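PDB 3DOA: fibrinogen binding protein from Staphylococcus aureus subsp. aureus Mu50, which is named for fibrinogen binding and, as in NFACT-family relatives, probably takes part in the rescue of stalled ribosomes. Local coordinates for residues 167-172 with 196-201; 172-177 with 223-228; 96-101 with 160-165. One frame throughout, in Å; residues are numbered along the deposited sequence.

In the fold
From the N terminus, contact 3 comes first: segment 96-101, at the start of strand 98-106, meets 160-165, closing a loop that contains strands 112-120, 127-132 and 137-140 of the five-stranded sheet. Contacts 1 and 2 follow in the helical part and cross, since 167-172 pairs with 196-201 and 172-177 with 223-228, with Y172 shared. They bind the incoming loop first to the end of helix 190-197, then to helix 220-232. F198 packs on I174, and P171 and F201 on F225, which joins contacts 1 and 2. R97 NH1, just before strand 98-106 in contact 3, probably hydrogen-bonds to F201 O in contact 1, linking the two parts.

Contact 1. Residues 167-172 with 196-201; sequences HKINPY and NQFEGF
P171 and F201 run alongside each other, pointing opposite ways, with P171 CB 3.8 Å from F201 CZ. The F198 ring borders the same proline from another direction, its CD1 3.9 Å from P171 CA, while its CE1 touches the branch point of I169, CB. Beside these groups I169 and F198 form a single backbone bridge: I169 N donates to Q197 O at 2.8 Å and E199 N to I169 O at 2.7 Å. Beyond helix 190-197, a type II turn from F198 to F201, with G200 at its third position, leads on to helix 203-210, consistent with the helix-two-turn-helix clan to which the family belongs. K168, its chain bent beyond CG, lies against the turn with CD 3.5 Å from F198 O. Its NZ makes a weak hydrogen bond to L195 O. E199 CG is anti to its backbone N (chi1 174°), and the extended chain beyond it carries the carboxylate toward N170. Amide and carboxylate planes stand 87° apart there, and N170 ND2 stays 3.7 Å from E199 OE1. The amide is turned to its own backbone instead: N170 OD1 accepts from Y172 N at 2.8 Å, an Asx turn.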
# COMPACT_ATOMS: atom_id res chain seq x y z
N HIS A 167 -13.39 8.52 -9.11
CA HIS A 167 -13.78 7.60 -10.14
C HIS A 167 -12.61 7.58 -11.07
O HIS A 167 -12.64 8.18 -12.13
CB HIS A 167 -14.99 8.13 -10.88
N LYS A 168 -11.58 6.88 -10.67
CA LYS A 168 -10.42 6.70 -11.48
C LYS A 168 -10.56 5.33 -12.05
O LYS A 168 -11.49 4.63 -11.74
CB LYS A 168 -9.19 6.78 -10.61
CG LYS A 168 -8.93 8.12 -10.04
CD LYS A 168 -7.47 8.37 -9.93
CE LYS A 168 -7.13 9.25 -8.79
NZ LYS A 168 -6.58 10.53 -9.20
N ILE A 169 -9.63 4.93 -12.90
CA ILE A 169 -9.68 3.64 -13.53
C ILE A 169 -8.52 2.81 -13.06
O ILE A 169 -7.50 3.32 -12.69
CB ILE A 169 -9.59 3.75 -15.02
CG1 ILE A 169 -10.79 4.49 -15.54
CG2 ILE A 169 -9.61 2.40 -15.61
CD1 ILE A 169 -10.47 5.76 -16.20
N ASN A 170 -8.71 1.50 -13.05
CA ASN A 170 -7.67 0.59 -12.63
C ASN A 170 -6.78 0.33 -13.88
O ASN A 170 -7.21 -0.25 -14.89
CB ASN A 170 -8.23 -0.71 -12.02
CG ASN A 170 -7.14 -1.62 -11.37
OD1 ASN A 170 -6.02 -1.79 -11.87
ND2 ASN A 170 -7.48 -2.19 -10.23
N PRO A 171 -5.52 0.78 -13.79
CA PRO A 171 -4.63 0.60 -14.87
C PRO A 171 -4.51 -0.84 -15.24
O PRO A 171 -4.13 -1.12 -16.37
CB PRO A 171 -3.31 1.10 -14.33
CG PRO A 171 -3.45 1.15 -12.94
CD PRO A 171 -4.85 1.49 -12.70
N TYR A 172 -4.82 -1.77 -14.36
CA TYR A 172 -4.74 -3.14 -14.80
C TYR A 172 -5.93 -3.54 -15.62
O TYR A 172 -5.87 -4.55 -16.24
CB TYR A 172 -4.55 -4.08 -13.63
CG TYR A 172 -3.23 -3.89 -13.02
CD1 TYR A 172 -2.11 -4.44 -13.63
CD2 TYR A 172 -3.07 -3.15 -11.86
CE1 TYR A 172 -0.84 -4.26 -13.13
CE2 TYR A 172 -1.79 -2.95 -11.33
CZ TYR A 172 -0.69 -3.52 -11.98
OH TYR A 172 0.57 -3.38 -11.51
N ASN A 196 -4.11 11.87 -13.04
CA ASN A 196 -5.48 12.16 -12.74
C ASN A 196 -6.46 11.08 -13.07
O ASN A 196 -7.56 11.16 -12.60
CB ASN A 196 -6.00 13.40 -13.51
CG ASN A 196 -5.22 14.63 -13.22
OD1 ASN A 196 -4.75 14.82 -12.10
ND2 ASN A 196 -5.04 15.47 -14.25
N GLN A 197 -6.15 10.12 -13.94
CA GLN A 197 -7.22 9.21 -14.38
C GLN A 197 -7.08 7.81 -13.87
O GLN A 197 -8.04 7.01 -13.98
CB GLN A 197 -7.31 9.13 -15.90
CG GLN A 197 -8.54 9.85 -16.46
CD GLN A 197 -8.15 11.18 -17.10
OE1 GLN A 197 -8.81 11.65 -18.03
NE2 GLN A 197 -7.04 11.77 -16.63
N PHE A 198 -5.92 7.50 -13.33
CA PHE A 198 -5.57 6.12 -13.02
C PHE A 198 -5.31 5.91 -11.55
O PHE A 198 -4.55 6.64 -10.91
CB PHE A 198 -4.42 5.69 -13.95
CG PHE A 198 -4.88 5.53 -15.36
CD1 PHE A 198 -5.48 4.35 -15.77
CD2 PHE A 198 -4.86 6.59 -16.23
CE1 PHE A 198 -5.99 4.18 -17.09
CE2 PHE A 198 -5.37 6.45 -17.56
CZ PHE A 198 -5.92 5.23 -17.98
N GLU A 199 -6.04 4.93 -11.01
CA GLU A 199 -6.06 4.60 -9.56
C GLU A 199 -4.70 4.11 -9.13
O GLU A 199 -4.07 3.26 -9.77
CB GLU A 199 -7.17 3.53 -9.24
CG GLU A 199 -7.25 2.93 -7.75
CD GLU A 199 -8.30 1.76 -7.53
OE1 GLU A 199 -8.57 0.90 -8.45
OE2 GLU A 199 -8.84 1.70 -6.37
N GLY A 200 -4.23 4.66 -8.06
CA GLY A 200 -2.95 4.21 -7.55
C GLY A 200 -1.68 4.63 -8.26
O GLY A 200 -0.60 4.16 -7.90
N PHE A 201 -1.78 5.51 -9.24
CA PHE A 201 -0.58 6.06 -9.88
C PHE A 201 0.11 7.13 -9.04
O PHE A 201 -0.48 7.69 -8.12
CB PHE A 201 -0.92 6.63 -11.25
CG PHE A 201 -0.85 5.63 -12.39
CD1 PHE A 201 -0.43 4.30 -12.17
CD2 PHE A 201 -1.12 6.05 -13.69
CE1 PHE A 201 -0.33 3.41 -13.23
CE2 PHE A 201 -1.02 5.16 -14.73
CZ PHE A 201 -0.62 3.84 -14.49

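Contact 2. Residues 172-177 with 223-228; sequences YDITGA and EAFDEV
I174 and G176 meet F225 where the loop from the sheet enters helix 176-179 and passes helix 220-232, two of the helices in the helical part of this NFACT fragment. The apolar share belongs to the F225 ring. Its CG is anti to the backbone N (chi1 -172°), and the ring extends from helix 220-232 toward the loop. There I174 CG2 lies 3.8 Å from F225 CZ, the two side chains crossing at about a right angle, and G176 CA is 3.9 Å from F225 CD2. Glycine lets the backbones come close, with 5.6 Å between the CA atoms of G176 and D226. Beyond the contact, I174 also packs on Y182 and F198, and F225 on P171 and F201. Polar contacts gather at the start of the short helix. T175 is its N-cap: the side chain caps a backbone N just past A177, and T175 N bonds to the carboxylate of E178, a reciprocal pair that fits a capping box. The D226 carboxylate adds a partner from the other helix: D226 OD1 accepts a weak, bent bond from G176 N at 2.9 Å, 126° at the hydrogen.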
# COMPACT_ATOMS: atom_id res chain seq x y z
N TYR A 172 -4.82 -1.77 -14.36
CA TYR A 172 -4.74 -3.14 -14.80
C TYR A 172 -5.93 -3.54 -15.62
O TYR A 172 -5.87 -4.55 -16.24
CB TYR A 172 -4.55 -4.08 -13.63
CG TYR A 172 -3.23 -3.89 -13.02
CD1 TYR A 172 -2.11 -4.44 -13.63
CD2 TYR A 172 -3.07 -3.15 -11.86
CE1 TYR A 172 -0.84 -4.26 -13.13
CE2 TYR A 172 -1.79 -2.95 -11.33
CZ TYR A 172 -0.69 -3.52 -11.98
OH TYR A 172 0.57 -3.38 -11.51
N ASP A 173 -7.01 -2.77 -15.67
CA ASP A 173 -8.24 -3.21 -16.37
C ASP A 173 -8.37 -2.63 -17.77
O ASP A 173 -9.43 -2.65 -18.40
CB ASP A 173 -9.46 -2.80 -15.55
CG ASP A 173 -9.54 -3.52 -14.18
OD1 ASP A 173 -8.86 -4.57 -13.90
OD2 ASP A 173 -10.33 -3.02 -13.35
N ILE A 174 -7.28 -2.10 -18.27
CA ILE A 174 -7.34 -1.22 -19.43
C ILE A 174 -6.11 -1.53 -20.26
O ILE A 174 -5.08 -1.96 -19.69
CB ILE A 174 -7.40 0.22 -18.96
CG1 ILE A 174 -7.61 1.15 -20.14
CG2 ILE A 174 -6.14 0.60 -18.15
CD1 ILE A 174 -8.22 2.48 -19.72
N THR A 175 -6.25 -1.44 -21.58
CA THR A 175 -5.11 -1.60 -22.48
C THR A 175 -4.62 -0.24 -22.89
O THR A 175 -5.33 0.78 -22.71
CB THR A 175 -5.42 -2.36 -23.75
OG1 THR A 175 -6.46 -1.70 -24.48
CG2 THR A 175 -5.82 -3.70 -23.40
N GLY A 176 -3.42 -0.20 -23.44
CA GLY A 176 -2.85 1.08 -23.86
C GLY A 176 -3.68 1.73 -24.94
O GLY A 176 -3.88 2.96 -24.92
N ALA A 177 -4.17 0.91 -25.89
CA ALA A 177 -4.99 1.43 -26.99
C ALA A 177 -6.16 2.19 -26.39
O ALA A 177 -6.55 3.19 -26.91
CB ALA A 177 -5.48 0.36 -27.84
N GLU A 223 2.13 2.02 -26.26
CA GLU A 223 3.34 1.20 -26.13
C GLU A 223 4.01 1.40 -24.79
O GLU A 223 4.43 0.45 -24.17
CB GLU A 223 4.34 1.61 -27.21
CG GLU A 223 4.30 0.85 -28.47
CD GLU A 223 4.61 1.72 -29.69
OE1 GLU A 223 5.44 2.67 -29.58
OE2 GLU A 223 4.03 1.45 -30.79
N ALA A 224 4.16 2.65 -24.38
CA ALA A 224 4.85 2.95 -23.14
C ALA A 224 4.06 2.34 -21.96
O ALA A 224 4.54 1.47 -21.20
CB ALA A 224 5.02 4.48 -22.98
N PHE A 225 2.80 2.76 -21.85
CA PHE A 225 1.89 2.21 -20.90
C PHE A 225 1.98 0.66 -20.79
O PHE A 225 2.31 0.12 -19.71
CB PHE A 225 0.49 2.64 -21.27
CG PHE A 225 -0.54 2.27 -20.24
CD1 PHE A 225 -0.87 3.15 -19.21
CD2 PHE A 225 -1.20 1.05 -20.29
CE1 PHE A 225 -1.85 2.79 -18.23
CE2 PHE A 225 -2.16 0.74 -19.32
CZ PHE A 225 -2.45 1.60 -18.29
N ASP A 226 1.73 -0.05 -21.89
CA ASP A 226 1.72 -1.48 -21.83
C ASP A 226 3.08 -1.97 -21.32
O ASP A 226 3.16 -2.71 -20.32
CB ASP A 226 1.32 -2.07 -23.17
CG ASP A 226 -0.21 -1.88 -23.50
OD1 ASP A 226 -1.08 -1.63 -22.55
OD2 ASP A 226 -0.53 -2.00 -24.74
N GLU A 227 4.15 -1.48 -21.93
CA GLU A 227 5.48 -1.88 -21.53
C GLU A 227 5.63 -1.77 -20.02
O GLU A 227 6.07 -2.70 -19.34
CB GLU A 227 6.50 -0.99 -22.21
CG GLU A 227 7.86 -1.66 -22.42
CD GLU A 227 9.04 -0.68 -22.70
OE1 GLU A 227 9.65 -0.78 -23.83
OE2 GLU A 227 9.37 0.16 -21.77
N VAL A 228 5.24 -0.64 -19.47
CA VAL A 228 5.43 -0.47 -18.04
C VAL A 228 4.56 -1.37 -17.19
O VAL A 228 5.05 -1.95 -16.24
CB VAL A 228 5.22 0.97 -17.59
CG1 VAL A 228 5.12 1.06 -16.05
CG2 VAL A 228 6.37 1.79 -18.09

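Contact 3. Residues 96-101 with 160-165; sequences DRRIEI and YEAPPT
R98 and A162 face each other with their CA atoms 9.2 Å apart, too far for backbone pairing, so the loop 160-165 passes over the beginning of strand 98-106 on side chains alone. R98 fills the gap. Its CG lies anti to the carbonyl carbon, and a bend at chi3 (80°) turns NE away from the line of the aliphatic chain. The guanidinium that follows is covered over one face by the loop: P163 CD sits 3.4 Å from R98 NE, displaced toward the rim of the group, and A162 CB approaches R98 NH2. The methylene R98 CD rests 3.8 Å from P163 CG. Y160 comes to the edge of the guanidinium instead, its ring plane only 16° from that of the cation, and R98 NE gives Y160 OH a weak hydrogen bond of 3.3 Å. The stronger partner of this hydroxyl is E120 on strand 112-120, and the Y160 side chain also touches I118, I129 and V131, so Y160 holds the loop across the five-stranded sheet. D96 flanks the arginine with a long salt bridge, 3.7 Å from its OD2 to R98 NH1, and its other oxygen, OD1, accepts from R97 N. A buried cation is thus faced by the loop mostly with carbon and one phenol oxygen, and its polar partners within the contact are weak or long; its charge is probably offset in part by D96, and E120 lies close by.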
# COMPACT_ATOMS: atom_id res chain seq x y z
N ASP A 96 -5.70 0.58 -5.51
CA ASP A 96 -5.64 1.70 -4.58
C ASP A 96 -4.57 1.44 -3.57
O ASP A 96 -3.97 0.39 -3.59
CB ASP A 96 -6.98 2.01 -3.91
CG ASP A 96 -6.99 3.42 -3.29
OD1 ASP A 96 -6.04 4.19 -3.59
OD2 ASP A 96 -7.88 3.81 -2.47
N ARG A 97 -4.28 2.45 -2.77
CA ARG A 97 -3.29 2.39 -1.69
C ARG A 97 -3.96 1.95 -0.31
O ARG A 97 -3.90 2.66 0.74
CB ARG A 97 -2.58 3.74 -1.50
CG ARG A 97 -1.76 4.35 -2.64
CD ARG A 97 -2.00 5.91 -2.67
NE ARG A 97 -0.86 6.59 -3.29
CZ ARG A 97 -0.74 7.03 -4.58
NH1 ARG A 97 -1.75 6.94 -5.47
NH2 ARG A 97 0.41 7.60 -4.99
N ARG A 98 -4.51 0.73 -0.38
CA ARG A 98 -5.34 0.10 0.60
C ARG A 98 -5.09 -1.42 0.66
O ARG A 98 -5.17 -2.16 -0.34
CB ARG A 98 -6.77 0.34 0.22
CG ARG A 98 -7.23 1.67 0.63
CD ARG A 98 -8.45 2.15 -0.16
NE ARG A 98 -9.71 1.58 0.31
CZ ARG A 98 -10.71 1.21 -0.49
NH1 ARG A 98 -10.60 1.32 -1.81
NH2 ARG A 98 -11.84 0.70 0.02
N ILE A 99 -4.78 -1.86 1.88
CA ILE A 99 -4.62 -3.25 2.18
C ILE A 99 -5.61 -3.61 3.32
O ILE A 99 -5.82 -2.85 4.29
CB ILE A 99 -3.18 -3.59 2.61
CG1 ILE A 99 -2.15 -2.88 1.71
CG2 ILE A 99 -2.98 -5.11 2.59
CD1 ILE A 99 -1.63 -1.51 2.21
N GLU A 100 -6.21 -4.80 3.13
CA GLU A 100 -7.15 -5.41 4.00
C GLU A 100 -6.62 -6.80 4.36
O GLU A 100 -6.40 -7.67 3.48
CB GLU A 100 -8.47 -5.50 3.27
CG GLU A 100 -9.11 -4.18 3.15
CD GLU A 100 -10.63 -4.21 2.94
OE1 GLU A 100 -11.30 -5.27 3.03
OE2 GLU A 100 -11.16 -3.11 2.70
N ILE A 101 -6.40 -6.98 5.66
CA ILE A 101 -6.05 -8.27 6.21
C ILE A 101 -7.27 -8.79 6.93
O ILE A 101 -7.82 -8.10 7.79
CB ILE A 101 -4.94 -8.20 7.24
CG1 ILE A 101 -3.78 -7.36 6.71
CG2 ILE A 101 -4.52 -9.62 7.61
CD1 ILE A 101 -2.94 -6.77 7.81
N TYR A 160 -17.77 1.12 7.57
CA TYR A 160 -16.67 1.60 6.73
C TYR A 160 -17.09 1.81 5.30
O TYR A 160 -17.60 0.90 4.65
CB TYR A 160 -15.53 0.63 6.70
CG TYR A 160 -14.37 0.98 5.77
CD1 TYR A 160 -13.21 1.56 6.26
CD2 TYR A 160 -14.38 0.63 4.44
CE1 TYR A 160 -12.13 1.82 5.46
CE2 TYR A 160 -13.28 0.89 3.62
CZ TYR A 160 -12.16 1.49 4.14
OH TYR A 160 -11.06 1.72 3.36
N GLU A 161 -16.70 2.99 4.82
CA GLU A 161 -16.78 3.43 3.44
C GLU A 161 -15.43 3.81 2.89
O GLU A 161 -14.67 4.52 3.52
CB GLU A 161 -17.61 4.69 3.37
CG GLU A 161 -18.96 4.54 3.92
CD GLU A 161 -19.98 4.66 2.86
OE1 GLU A 161 -20.40 5.79 2.60
OE2 GLU A 161 -20.35 3.62 2.27
N ALA A 162 -15.13 3.33 1.69
CA ALA A 162 -13.86 3.62 1.04
C ALA A 162 -13.59 5.12 1.00
O ALA A 162 -14.45 5.92 1.38
CB ALA A 162 -13.83 3.04 -0.36
N PRO A 163 -12.40 5.50 0.55
CA PRO A 163 -12.02 6.92 0.46
C PRO A 163 -12.84 7.65 -0.60
O PRO A 163 -13.58 7.03 -1.35
CB PRO A 163 -10.55 6.85 0.05
CG PRO A 163 -10.07 5.55 0.59
CD PRO A 163 -11.23 4.61 0.48
N PRO A 164 -12.69 8.97 -0.65
CA PRO A 164 -13.41 9.79 -1.62
C PRO A 164 -13.36 9.19 -3.02
O PRO A 164 -14.32 8.54 -3.45
CB PRO A 164 -12.65 11.12 -1.60
CG PRO A 164 -12.07 11.18 -0.23
CD PRO A 164 -11.73 9.77 0.14
N THR A 165 -12.25 9.39 -3.72
CA THR A 165 -12.08 8.86 -5.07
C THR A 165 -12.58 9.84 -6.12
O THR A 165 -13.43 10.69 -5.84
CB THR A 165 -12.82 7.52 -5.24
OG1 THR A 165 -11.87 6.45 -5.27
CG2 THR A 165 -13.63 7.52 -6.53